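Local structure of putatuve endo-xylanase (Clostridium stercorarium, 1O8P) at residues Y34-G39 / S62-N67; I68-G73 / G127-V132; D72-V77 / A120-T125; A86-V91 / T103-S108. The protein is the family 6 carbohydrate-binding module of a putative xylanase, and probably binds xylan and cellulose chains to hold the enzyme on its polysaccharide substrate. One frame throughout, in Å; residues are numbered along the deposited sequence.

Contact 1 (Y34-G39 / S62-N67); sequences YDSSYG and STTYKN
Tyr-34 lies against Tyr-65 where strand 36-38 pairs antiparallel with strand 62-67 through a classic beta bulge, at one margin of the beta sandwich. Tyr-34 CB sits over a face of the Tyr-65 ring, 4.1 Å from its centroid, a CH-pi contact. With Tyr-34 CG between backbone N and carbonyl carbon (chi1 55°), the far end of the ring leads away from strand 62-67, while Tyr-34 CD2 meets the Thr-63 methyl CG2 obliquely at 3.8 Å. In the bulge Asp-35 and Ser-36 both face Thr-64. Asp-35 N donates to Thr-64 O (2.8 Å) nearly along the C=O axis, whereas Thr-64 N reaches Ser-36 O from above the carbonyl plane. Asp-35 also uses its carboxylate: OD2 takes the Lys-66 N-H at 2.9 Å on its anti side, 33° out of the carboxylate plane. The same OD2 forms a salt bridge with Arg-23, so one oxygen ties the bulge to the short strand 23-24. The ammonium of Lys-66 turns instead to Asp-130. Beyond the bulge the pairing is regular, Tyr-38 and Ser-62 forming a hydrogen-bonded pair. Outside the two strands, Phe-144 meets the Tyr-65 ring edge-to-face, and the Tyr-65 hydroxyl bonds to Ala-31 O. On its own strand that hydroxyl accepts a hydrogen bond from Thr-63 OG1, 3.1 Å from Tyr-65 OH.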
loop_
_atom_site.group_PDB
_atom_site.type_symbol
_atom_site.label_atom_id
_atom_site.label_comp_id
_atom_site.label_asym_id
_atom_site.label_seq_id
_atom_site.Cartn_x
_atom_site.Cartn_y
_atom_site.Cartn_z
ATOM N N TYR A 34 4.688 -5.869 -5.919
ATOM C CA TYR A 34 3.996 -5.073 -6.905
ATOM C C TYR A 34 4.227 -5.644 -8.315
ATOM O O TYR A 34 5.274 -6.251 -8.602
ATOM C CB TYR A 34 4.426 -3.598 -6.819
ATOM C CG TYR A 34 5.920 -3.385 -6.931
ATOM C CD1 TYR A 34 6.542 -3.327 -8.173
ATOM C CD2 TYR A 34 6.707 -3.237 -5.793
ATOM C CE1 TYR A 34 7.909 -3.125 -8.279
ATOM C CE2 TYR A 34 8.089 -3.037 -5.879
ATOM C CZ TYR A 34 8.680 -2.976 -7.125
ATOM O OH TYR A 34 10.049 -2.783 -7.218
ATOM N N ASP A 35 3.234 -5.463 -9.180
ATOM C CA ASP A 35 3.303 -5.971 -10.542
ATOM C C ASP A 35 3.880 -4.920 -11.450
ATOM O O ASP A 35 4.377 -5.227 -12.498
ATOM C CB ASP A 35 1.912 -6.342 -11.000
ATOM C CG ASP A 35 1.320 -7.420 -10.147
ATOM O OD1 ASP A 35 1.725 -8.575 -10.349
ATOM O OD2 ASP A 35 0.489 -7.219 -9.225
ATOM N N SER A 36 3.835 -3.669 -11.000
ATOM C CA SER A 36 4.202 -2.514 -11.798
ATOM C C SER A 36 4.533 -1.341 -10.841
ATOM O O SER A 36 4.080 -1.311 -9.698
ATOM C CB SER A 36 3.002 -2.163 -12.664
ATOM O OG SER A 36 3.165 -0.888 -13.219
ATOM N N SER A 37 5.370 -0.410 -11.264
ATOM C CA SER A 37 5.702 0.725 -10.385
ATOM C C SER A 37 6.156 1.932 -11.192
ATOM O O SER A 37 6.600 1.782 -12.351
ATOM C CB SER A 37 6.734 0.358 -9.333
ATOM O OG SER A 37 8.006 0.185 -9.907
ATOM N N TYR A 38 5.957 3.121 -10.620
ATOM C CA TYR A 38 6.573 4.312 -11.126
ATOM C C TYR A 38 7.517 4.878 -10.082
ATOM O O TYR A 38 7.118 5.166 -8.986
ATOM C CB TYR A 38 5.540 5.395 -11.520
ATOM C CG TYR A 38 6.286 6.691 -11.804
ATOM C CD1 TYR A 38 6.905 6.890 -13.045
ATOM C CD2 TYR A 38 6.492 7.664 -10.794
ATOM C CE1 TYR A 38 7.637 8.042 -13.283
ATOM C CE2 TYR A 38 7.228 8.811 -11.031
ATOM C CZ TYR A 38 7.777 8.997 -12.279
ATOM O OH TYR A 38 8.522 10.087 -12.553
ATOM N N GLY A 39 8.770 5.087 -10.431
ATOM C CA GLY A 39 9.654 5.820 -9.555
ATOM C C GLY A 39 11.036 5.240 -9.663
ATOM O O GLY A 39 11.292 4.133 -9.151
ATOM N N SER A 62 4.539 5.391 -7.180
ATOM C CA SER A 62 3.349 4.589 -7.133
ATOM C C SER A 62 3.705 3.119 -7.341
ATOM O O SER A 62 4.723 2.800 -7.975
ATOM C CB SER A 62 2.315 5.059 -8.188
ATOM O OG SER A 62 2.717 4.689 -9.501
ATOM N N THR A 63 2.896 2.237 -6.747
ATOM C CA THR A 63 3.023 0.804 -6.951
ATOM C C THR A 63 1.659 0.270 -7.263
ATOM O O THR A 63 0.653 0.750 -6.737
ATOM C CB THR A 63 3.676 0.074 -5.750
ATOM O OG1 THR A 63 3.307 0.721 -4.547
ATOM C CG2 THR A 63 5.169 0.225 -5.745
ATOM N N THR A 64 1.629 -0.721 -8.146
ATOM C CA THR A 64 0.400 -1.285 -8.608
ATOM C C THR A 64 0.392 -2.754 -8.267
ATOM O O THR A 64 1.387 -3.445 -8.496
ATOM C CB THR A 64 0.299 -1.106 -10.123
ATOM O OG1 THR A 64 0.190 0.286 -10.432
ATOM C CG2 THR A 64 -0.998 -1.784 -10.719
ATOM N N TYR A 65 -0.751 -3.210 -7.765
ATOM C CA TYR A 65 -0.995 -4.574 -7.313
ATOM C C TYR A 65 -2.250 -5.050 -8.000
ATOM O O TYR A 65 -3.370 -4.676 -7.635
ATOM C CB TYR A 65 -1.172 -4.611 -5.770
ATOM C CG TYR A 65 -0.010 -3.964 -5.082
ATOM C CD1 TYR A 65 0.062 -2.563 -4.953
ATOM C CD2 TYR A 65 1.039 -4.734 -4.583
ATOM C CE1 TYR A 65 1.133 -1.965 -4.336
ATOM C CE2 TYR A 65 2.123 -4.136 -3.960
ATOM C CZ TYR A 65 2.161 -2.747 -3.844
ATOM O OH TYR A 65 3.243 -2.128 -3.265
ATOM N N LYS A 66 -2.050 -5.904 -8.999
ATOM C CA LYS A 66 -3.120 -6.376 -9.854
ATOM C C LYS A 66 -3.878 -7.515 -9.230
ATOM O O LYS A 66 -3.355 -8.214 -8.393
ATOM C CB LYS A 66 -2.524 -6.810 -11.207
ATOM C CG LYS A 66 -2.059 -5.648 -12.067
ATOM C CD LYS A 66 -1.601 -6.158 -13.434
ATOM C CE LYS A 66 -2.532 -5.673 -14.561
ATOM N NZ LYS A 66 -3.933 -6.303 -14.573
ATOM N N ASN A 67 -5.134 -7.691 -9.611
ATOM C CA ASN A 67 -5.881 -8.892 -9.236
ATOM C C ASN A 67 -6.048 -9.071 -7.727
ATOM O O ASN A 67 -5.874 -10.168 -7.210
ATOM C CB ASN A 67 -5.263 -10.152 -9.902
ATOM C CG ASN A 67 -5.179 -10.007 -11.434
ATOM O OD1 ASN A 67 -4.100 -10.144 -12.059
ATOM N ND2 ASN A 67 -6.301 -9.683 -12.030
#

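Contact 2 (I68-G73 / G127-V132); sequences IDFGDG and GVKDIV
Phe-70 CG and Ile-131 CG1 both stand anti to their own carbonyl carbons (chi1 -77° and -66°), and the two side chains cross obliquely. Ile-131 CG1 lies at the ring edge, in its plane, and Ile-131 CD1 comes within 3.5 Å of Phe-70 CZ. Ile-68 approaches the same isoleucine at about a right angle, CG1 to CG1 4.1 Å. Around this apolar corner the two strands pair antiparallel: Ile-68 and Lys-129 exchange both backbone bonds, and Phe-70 N reaches Gly-127 O (3.0 Å) from above the carbonyl plane. Gly-127 O also lies at the edge of the Phe-70 ring, near its plane, and 3.4 Å from Phe-70 CB. The pairing ends with Gly-127 N bound to Gly-71 O at 2.9 Å, a nearly straight bond of 173°. Gly-71 belongs to a type II' turn from Phe-70 to Gly-73. An Asx turn leads into it: Asp-69 OD1 takes the Gly-71 N-H (3.0 Å) from above the carboxylate plane, while OD2 accepts from Val-19 N. In the beta sandwich, strand 128-135 lies between strands 62-69 and 87-93, with Ile-131 touching Val-91 and Leu-93, and the Phe-70 ring meets Phe-146 of strand 140-147 in the other sheet.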
loop_
_atom_site.group_PDB
_atom_site.type_symbol
_atom_site.label_atom_id
_atom_site.label_comp_id
_atom_site.label_asym_id
_atom_site.label_seq_id
_atom_site.Cartn_x
_atom_site.Cartn_y
_atom_site.Cartn_z
ATOM N N ILE A 68 -6.412 -8.001 -7.021
ATOM C CA ILE A 68 -6.809 -8.180 -5.610
ATOM C C ILE A 68 -8.306 -8.559 -5.521
ATOM O O ILE A 68 -9.169 -7.878 -6.081
ATOM C CB ILE A 68 -6.483 -6.922 -4.772
ATOM C CG1 ILE A 68 -5.035 -6.451 -4.979
ATOM C CG2 ILE A 68 -6.841 -7.108 -3.311
ATOM C CD1 ILE A 68 -3.966 -7.553 -4.963
ATOM N N ASP A 69 -8.594 -9.627 -4.794
ATOM C CA ASP A 69 -9.946 -10.104 -4.626
ATOM C C ASP A 69 -10.576 -9.538 -3.328
ATOM O O ASP A 69 -10.191 -9.930 -2.226
ATOM C CB ASP A 69 -9.927 -11.621 -4.637
ATOM C CG ASP A 69 -11.287 -12.203 -4.551
ATOM O OD1 ASP A 69 -12.259 -11.428 -4.516
ATOM O OD2 ASP A 69 -11.495 -13.420 -4.479
ATOM N N PHE A 70 -11.503 -8.573 -3.484
ATOM C CA PHE A 70 -12.179 -7.842 -2.362
ATOM C C PHE A 70 -13.478 -8.563 -1.927
ATOM O O PHE A 70 -14.187 -8.137 -1.007
ATOM C CB PHE A 70 -12.501 -6.371 -2.767
ATOM C CG PHE A 70 -11.278 -5.432 -2.743
ATOM C CD1 PHE A 70 -10.327 -5.456 -3.772
ATOM C CD2 PHE A 70 -11.075 -4.542 -1.681
ATOM C CE1 PHE A 70 -9.208 -4.628 -3.746
ATOM C CE2 PHE A 70 -9.962 -3.683 -1.661
ATOM C CZ PHE A 70 -9.013 -3.740 -2.706
ATOM N N GLY A 71 -13.829 -9.636 -2.626
ATOM C CA GLY A 71 -14.988 -10.420 -2.262
ATOM C C GLY A 71 -16.226 -9.569 -2.264
ATOM O O GLY A 71 -16.458 -8.823 -3.200
ATOM N N ASP A 72 -17.033 -9.669 -1.213
ATOM C CA ASP A 72 -18.261 -8.892 -1.179
ATOM C C ASP A 72 -18.112 -7.522 -0.511
ATOM O O ASP A 72 -19.091 -6.889 -0.201
ATOM C CB ASP A 72 -19.438 -9.692 -0.622
ATOM C CG ASP A 72 -19.175 -10.247 0.767
ATOM O OD1 ASP A 72 -18.281 -9.744 1.488
ATOM O OD2 ASP A 72 -19.827 -11.213 1.224
ATOM N N GLY A 73 -16.884 -7.046 -0.323
ATOM C CA GLY A 73 -16.687 -5.678 0.131
ATOM C C GLY A 73 -15.603 -5.549 1.171
ATOM O O GLY A 73 -15.511 -6.391 2.077
ATOM N N GLY A 127 -15.342 -7.340 -5.402
ATOM C CA GLY A 127 -14.863 -8.090 -6.574
ATOM C C GLY A 127 -13.380 -7.895 -6.836
ATOM O O GLY A 127 -12.638 -7.448 -5.966
ATOM N N VAL A 128 -12.953 -8.176 -8.063
ATOM C CA VAL A 128 -11.533 -8.195 -8.371
ATOM C C VAL A 128 -11.067 -6.880 -8.965
ATOM O O VAL A 128 -11.603 -6.452 -10.009
ATOM C CB VAL A 128 -11.137 -9.391 -9.284
ATOM C CG1 VAL A 128 -9.604 -9.375 -9.524
ATOM C CG2 VAL A 128 -11.556 -10.704 -8.602
ATOM N N LYS A 129 -10.075 -6.252 -8.296
ATOM C CA LYS A 129 -9.562 -4.946 -8.678
ATOM C C LYS A 129 -8.038 -4.878 -8.736
ATOM O O LYS A 129 -7.328 -5.581 -8.016
ATOM C CB LYS A 129 -10.032 -3.830 -7.715
ATOM C CG LYS A 129 -11.546 -3.649 -7.514
ATOM C CD LYS A 129 -12.279 -3.199 -8.758
ATOM C CE LYS A 129 -13.687 -2.645 -8.423
ATOM N NZ LYS A 129 -14.760 -3.744 -8.598
ATOM N N ASP A 130 -7.547 -3.982 -9.585
ATOM C CA ASP A 130 -6.169 -3.548 -9.546
ATOM C C ASP A 130 -6.018 -2.378 -8.614
ATOM O O ASP A 130 -6.722 -1.373 -8.764
ATOM C CB ASP A 130 -5.688 -3.160 -10.927
ATOM C CG ASP A 130 -5.680 -4.339 -11.887
ATOM O OD1 ASP A 130 -5.816 -5.537 -11.493
ATOM O OD2 ASP A 130 -5.590 -4.134 -13.087
ATOM N N ILE A 131 -5.099 -2.509 -7.656
ATOM C CA ILE A 131 -4.892 -1.470 -6.631
ATOM C C ILE A 131 -3.581 -0.730 -6.855
ATOM O O ILE A 131 -2.520 -1.332 -7.076
ATOM C CB ILE A 131 -4.939 -2.046 -5.167
ATOM C CG1 ILE A 131 -6.338 -2.549 -4.839
ATOM C CG2 ILE A 131 -4.595 -0.931 -4.106
ATOM C CD1 ILE A 131 -7.421 -1.400 -4.711
ATOM N N VAL A 132 -3.678 0.586 -6.769
ATOM C CA VAL A 132 -2.521 1.464 -6.881
ATOM C C VAL A 132 -2.307 2.273 -5.602
ATOM O O VAL A 132 -3.225 2.903 -5.114
ATOM C CB VAL A 132 -2.689 2.406 -8.127
ATOM C CG1 VAL A 132 -1.438 3.248 -8.352
ATOM C CG2 VAL A 132 -3.039 1.538 -9.361
#

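Contact 3 (D72-V77 / A120-T125); sequences DGATSV and ATISNT
Val-77 and Ile-122 make the close-packed part of this antiparallel pair, which forms one edge of the four-stranded sheet of the beta sandwich. Their side chains cross at about a right angle, Val-77 CG1 to Ile-122 CG2 3.8 Å, and Phe-146 of the adjoining strand touches both. Ile-122 CG1, between backbone N and carbonyl carbon (chi1 56°), is laid against the Thr-75 to Ser-76 peptide, 3.6 Å from Ser-76 N. Here Val-77 and Ala-120 exchange two backbone bonds, whereas the register slips by two residues between Ala-74 and Ser-76. Within this beta bulge Ile-122 N reaches Thr-75 O (3.0 Å) from 60° above the carbonyl plane. The solvent side is looser and polar. Asn-124 CG, anti to its backbone N (chi1 -175°), carries the amide toward Gly-73; Asn-124 OD1 lies 3.5 Å from Gly-73 CA. Asn-124 ND2 donates to a water (3.0 Å), which in turn donates to Asp-72 O at 2.6 Å. The chemistry is thus divided: hydrocarbon contacts line the side facing the second sheet, while at the Asp-72 end an amide and a water link the exposed residues, a link probably more easily exchanged than the backbone bonds.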
loop_
_atom_site.group_PDB
_atom_site.type_symbol
_atom_site.label_atom_id
_atom_site.label_comp_id
_atom_site.label_asym_id
_atom_site.label_seq_id
_atom_site.Cartn_x
_atom_site.Cartn_y
_atom_site.Cartn_z
ATOM N N ASP A 72 -17.033 -9.669 -1.213
ATOM C CA ASP A 72 -18.261 -8.892 -1.179
ATOM C C ASP A 72 -18.112 -7.522 -0.511
ATOM O O ASP A 72 -19.091 -6.889 -0.201
ATOM C CB ASP A 72 -19.438 -9.692 -0.622
ATOM C CG ASP A 72 -19.175 -10.247 0.767
ATOM O OD1 ASP A 72 -18.281 -9.744 1.488
ATOM O OD2 ASP A 72 -19.827 -11.213 1.224
ATOM N N GLY A 73 -16.884 -7.046 -0.323
ATOM C CA GLY A 73 -16.687 -5.678 0.131
ATOM C C GLY A 73 -15.603 -5.549 1.171
ATOM O O GLY A 73 -15.511 -6.391 2.077
ATOM N N ALA A 74 -14.773 -4.517 1.035
ATOM C CA ALA A 74 -13.900 -4.018 2.110
ATOM C C ALA A 74 -14.161 -2.516 2.312
ATOM O O ALA A 74 -14.478 -1.803 1.355
ATOM C CB ALA A 74 -12.440 -4.277 1.822
ATOM N N THR A 75 -14.039 -2.048 3.550
ATOM C CA THR A 75 -14.368 -0.656 3.873
ATOM C C THR A 75 -13.206 -0.001 4.608
ATOM O O THR A 75 -13.297 1.151 4.999
ATOM C CB THR A 75 -15.627 -0.588 4.780
ATOM O OG1 THR A 75 -15.486 -1.587 5.802
ATOM C CG2 THR A 75 -16.881 -1.043 4.050
ATOM N N SER A 76 -12.107 -0.714 4.800
ATOM C CA SER A 76 -10.968 -0.104 5.469
ATOM C C SER A 76 -9.646 -0.711 4.995
ATOM O O SER A 76 -9.630 -1.831 4.487
ATOM C CB SER A 76 -11.189 -0.150 7.001
ATOM O OG SER A 76 -10.127 -0.701 7.713
ATOM N N VAL A 77 -8.561 0.054 5.130
ATOM C CA VAL A 77 -7.216 -0.385 4.736
ATOM C C VAL A 77 -6.273 -0.071 5.878
ATOM O O VAL A 77 -6.482 0.926 6.584
ATOM C CB VAL A 77 -6.697 0.277 3.447
ATOM C CG1 VAL A 77 -6.632 1.843 3.551
ATOM C CG2 VAL A 77 -5.325 -0.307 3.048
ATOM N N ALA A 120 -7.104 3.608 7.401
ATOM C CA ALA A 120 -7.991 4.621 6.824
ATOM C C ALA A 120 -9.230 3.868 6.342
ATOM O O ALA A 120 -9.150 2.674 6.020
ATOM C CB ALA A 120 -7.316 5.352 5.649
ATOM N N THR A 121 -10.366 4.556 6.293
ATOM C CA THR A 121 -11.537 4.006 5.617
ATOM C C THR A 121 -11.359 4.174 4.080
ATOM O O THR A 121 -10.634 5.049 3.613
ATOM C CB THR A 121 -12.841 4.670 6.060
ATOM O OG1 THR A 121 -12.859 6.003 5.530
ATOM C CG2 THR A 121 -12.889 4.883 7.604
ATOM N N ILE A 122 -12.071 3.345 3.331
ATOM C CA ILE A 122 -12.115 3.411 1.881
ATOM C C ILE A 122 -13.570 3.255 1.463
ATOM O O ILE A 122 -14.345 2.634 2.191
ATOM C CB ILE A 122 -11.159 2.309 1.206
ATOM C CG1 ILE A 122 -11.449 0.862 1.637
ATOM C CG2 ILE A 122 -9.700 2.608 1.466
ATOM C CD1 ILE A 122 -11.175 -0.207 0.512
ATOM N N SER A 123 -13.954 3.878 0.335
ATOM C CA SER A 123 -15.210 3.555 -0.352
ATOM C C SER A 123 -15.299 2.050 -0.445
ATOM O O SER A 123 -14.296 1.385 -0.774
ATOM C CB SER A 123 -15.230 4.065 -1.783
ATOM O OG SER A 123 -14.976 5.439 -1.842
ATOM N N ASN A 124 -16.496 1.535 -0.161
ATOM C CA ASN A 124 -16.774 0.127 -0.260
ATOM C C ASN A 124 -16.375 -0.383 -1.634
ATOM O O ASN A 124 -16.911 0.085 -2.625
ATOM C CB ASN A 124 -18.271 -0.149 -0.034
ATOM C CG ASN A 124 -18.586 -1.669 -0.023
ATOM O OD1 ASN A 124 -17.938 -2.439 0.678
ATOM N ND2 ASN A 124 -19.559 -2.092 -0.831
ATOM N N THR A 125 -15.463 -1.354 -1.665
ATOM C CA THR A 125 -14.901 -1.915 -2.883
ATOM C C THR A 125 -15.101 -3.433 -2.830
ATOM O O THR A 125 -14.771 -4.063 -1.831
ATOM C CB THR A 125 -13.380 -1.572 -2.872
ATOM O OG1 THR A 125 -13.241 -0.149 -2.805
ATOM C CG2 THR A 125 -12.640 -1.992 -4.168
HETATM O O HOH W 1 -20.325 -4.901 -1.366
#

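Contact 4 (A86-V91 / T103-S108); sequences ATTIQV and TIYVGS
Thr-88 and Tyr-105 lie side by side and point the same way, the methyl CG2 of Thr-88 meeting the ring obliquely at 3.5 Å from Tyr-105 CD1. Thr-88 CG2 is anti to its own carbonyl carbon and beside the backbone N, and Tyr-105 CG is placed alike (chi1 -71°). A second methyl, Thr-103 CG2, stands over one ring face, 3.7 Å above the plane and offset toward the rim; it also packs on Thr-88 CB at 3.7 Å. Next along this face Gln-90 and Thr-103 run side by side in the same direction. They do not bond directly: one water accepts a hydrogen bond from Gln-90 NE2 (2.9 Å) and is also bonded to Thr-103 OG1 at 2.8 Å. Gln-90 OE1 is taken by Arg-92 NE, and Thr-88 OG1 pairs with Ser-136 OG. These strands, 87-93 and 100-106, form a beta hairpin of the sandwich, in which Thr-87 with Val-106 and Ile-89 with Ile-104 are hydrogen-bonded pairs. Those four residues are buried on the other face. There Ile-89 and Val-106 cross obliquely, CD1 to CG2 3.9 Å, while Ile-89 and Ile-104 touch near their roots, CB to CB 4.2 Å. Val-77, Ala-79 and Val-81 of strand 74-82 in the facing sheet pack on this layer, and Leu-133 and Phe-135 touch Ile-89 from the neighbouring strand 128-135.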
loop_
_atom_site.group_PDB
_atom_site.type_symbol
_atom_site.label_atom_id
_atom_site.label_comp_id
_atom_site.label_asym_id
_atom_site.label_seq_id
_atom_site.Cartn_x
_atom_site.Cartn_y
_atom_site.Cartn_z
ATOM N N ALA A 86 5.561 13.399 8.030
ATOM C CA ALA A 86 4.161 13.181 7.690
ATOM C C ALA A 86 3.950 13.116 6.184
ATOM O O ALA A 86 4.436 13.960 5.427
ATOM C CB ALA A 86 3.270 14.263 8.301
ATOM N N THR A 87 3.186 12.121 5.757
ATOM C CA THR A 87 2.983 11.895 4.346
ATOM C C THR A 87 1.692 11.121 4.156
ATOM O O THR A 87 1.008 10.781 5.134
ATOM C CB THR A 87 4.253 11.224 3.732
ATOM O OG1 THR A 87 4.100 11.160 2.321
ATOM C CG2 THR A 87 4.401 9.779 4.161
ATOM N N THR A 88 1.306 10.891 2.908
ATOM C CA THR A 88 0.044 10.228 2.626
ATOM C C THR A 88 0.306 9.150 1.588
ATOM O O THR A 88 1.236 9.263 0.733
ATOM C CB THR A 88 -0.997 11.205 2.047
ATOM O OG1 THR A 88 -0.481 11.766 0.819
ATOM C CG2 THR A 88 -1.285 12.407 2.949
ATOM N N ILE A 89 -0.536 8.127 1.646
ATOM C CA ILE A 89 -0.591 7.104 0.614
ATOM C C ILE A 89 -2.013 7.088 0.103
ATOM O O ILE A 89 -2.943 6.833 0.842
ATOM C CB ILE A 89 -0.206 5.716 1.207
ATOM C CG1 ILE A 89 1.117 5.799 1.985
ATOM C CG2 ILE A 89 -0.257 4.600 0.110
ATOM C CD1 ILE A 89 1.494 4.574 2.831
ATOM N N GLN A 90 -2.187 7.388 -1.170
ATOM C CA GLN A 90 -3.473 7.261 -1.792
ATOM C C GLN A 90 -3.669 5.823 -2.226
ATOM O O GLN A 90 -2.728 5.167 -2.677
ATOM C CB GLN A 90 -3.556 8.187 -3.000
ATOM C CG GLN A 90 -3.769 9.647 -2.584
ATOM C CD GLN A 90 -3.927 10.569 -3.775
ATOM O OE1 GLN A 90 -3.551 10.214 -4.886
ATOM N NE2 GLN A 90 -4.499 11.740 -3.551
ATOM N N VAL A 91 -4.906 5.358 -2.091
ATOM C CA VAL A 91 -5.322 4.027 -2.508
ATOM C C VAL A 91 -6.332 4.206 -3.646
ATOM O O VAL A 91 -7.412 4.749 -3.435
ATOM C CB VAL A 91 -5.903 3.175 -1.320
ATOM C CG1 VAL A 91 -6.176 1.749 -1.801
ATOM C CG2 VAL A 91 -4.932 3.157 -0.123
ATOM N N THR A 103 -7.382 7.711 1.526
ATOM C CA THR A 103 -6.042 8.186 1.764
ATOM C C THR A 103 -5.596 7.803 3.160
ATOM O O THR A 103 -6.268 8.133 4.144
ATOM C CB THR A 103 -6.006 9.748 1.594
ATOM O OG1 THR A 103 -6.445 10.065 0.283
ATOM C CG2 THR A 103 -4.593 10.287 1.620
ATOM N N ILE A 104 -4.432 7.166 3.245
ATOM C CA ILE A 104 -3.784 6.886 4.529
ATOM C C ILE A 104 -2.883 8.078 4.890
ATOM O O ILE A 104 -1.988 8.400 4.146
ATOM C CB ILE A 104 -2.916 5.572 4.450
ATOM C CG1 ILE A 104 -3.707 4.417 3.806
ATOM C CG2 ILE A 104 -2.437 5.193 5.842
ATOM C CD1 ILE A 104 -2.939 3.076 3.791
ATOM N N TYR A 105 -3.108 8.681 6.057
ATOM C CA TYR A 105 -2.337 9.830 6.528
ATOM C C TYR A 105 -1.297 9.281 7.462
ATOM O O TYR A 105 -1.598 8.868 8.561
ATOM C CB TYR A 105 -3.255 10.863 7.242
ATOM C CG TYR A 105 -4.136 11.551 6.229
ATOM C CD1 TYR A 105 -3.663 12.643 5.488
ATOM C CD2 TYR A 105 -5.408 11.067 5.956
ATOM C CE1 TYR A 105 -4.442 13.228 4.493
ATOM C CE2 TYR A 105 -6.193 11.645 4.976
ATOM C CZ TYR A 105 -5.702 12.714 4.247
ATOM O OH TYR A 105 -6.481 13.273 3.283
ATOM N N VAL A 106 -0.062 9.239 6.998
ATOM C CA VAL A 106 0.989 8.632 7.783
ATOM C C VAL A 106 1.770 9.743 8.512
ATOM O O VAL A 106 2.397 10.594 7.860
ATOM C CB VAL A 106 1.930 7.781 6.917
ATOM C CG1 VAL A 106 2.897 7.032 7.830
ATOM C CG2 VAL A 106 1.141 6.825 6.008
ATOM N N GLY A 107 1.690 9.751 9.848
ATOM C CA GLY A 107 2.555 10.594 10.651
ATOM C C GLY A 107 3.939 9.991 10.854
ATOM O O GLY A 107 4.135 8.771 10.722
ATOM N N SER A 108 4.904 10.834 11.205
ATOM C CA SER A 108 6.242 10.353 11.482
ATOM C C SER A 108 6.212 9.266 12.585
ATOM O O SER A 108 5.496 9.411 13.588
ATOM C CB SER A 108 7.152 11.521 11.892
ATOM O OG SER A 108 8.314 11.011 12.495
HETATM O O HOH W 2 -5.521 12.417 -0.880
#

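Contacts 1 and 2 follow each other along strand 62-69, their centres 15 Å apart, and are stitched together by Tyr-65 N to Ile-131 O (2.7 Å), a probable hydrogen bond. Contact 4 belongs to the same sheet and meets contact 2 where Val-91 CG1 packs on Ile-131 CG2 (3.9 Å); it lies across the centre of the chain from contact 1. Contact 3 belongs to the other sheet, shares Asp-72 and Gly-73 with contact 2, and packs on contact 4 through Val-77 CG1 and Ile-104 CD1 (3.9 Å). The calcium ion, bound by Gln-30, Glu-32, Ser-52 and Asp-142, is about 9 Å from the Tyr-65 side chain, about 14 Å from those of Ile-68 and Val-77, and about 13 Å from Ile-89's.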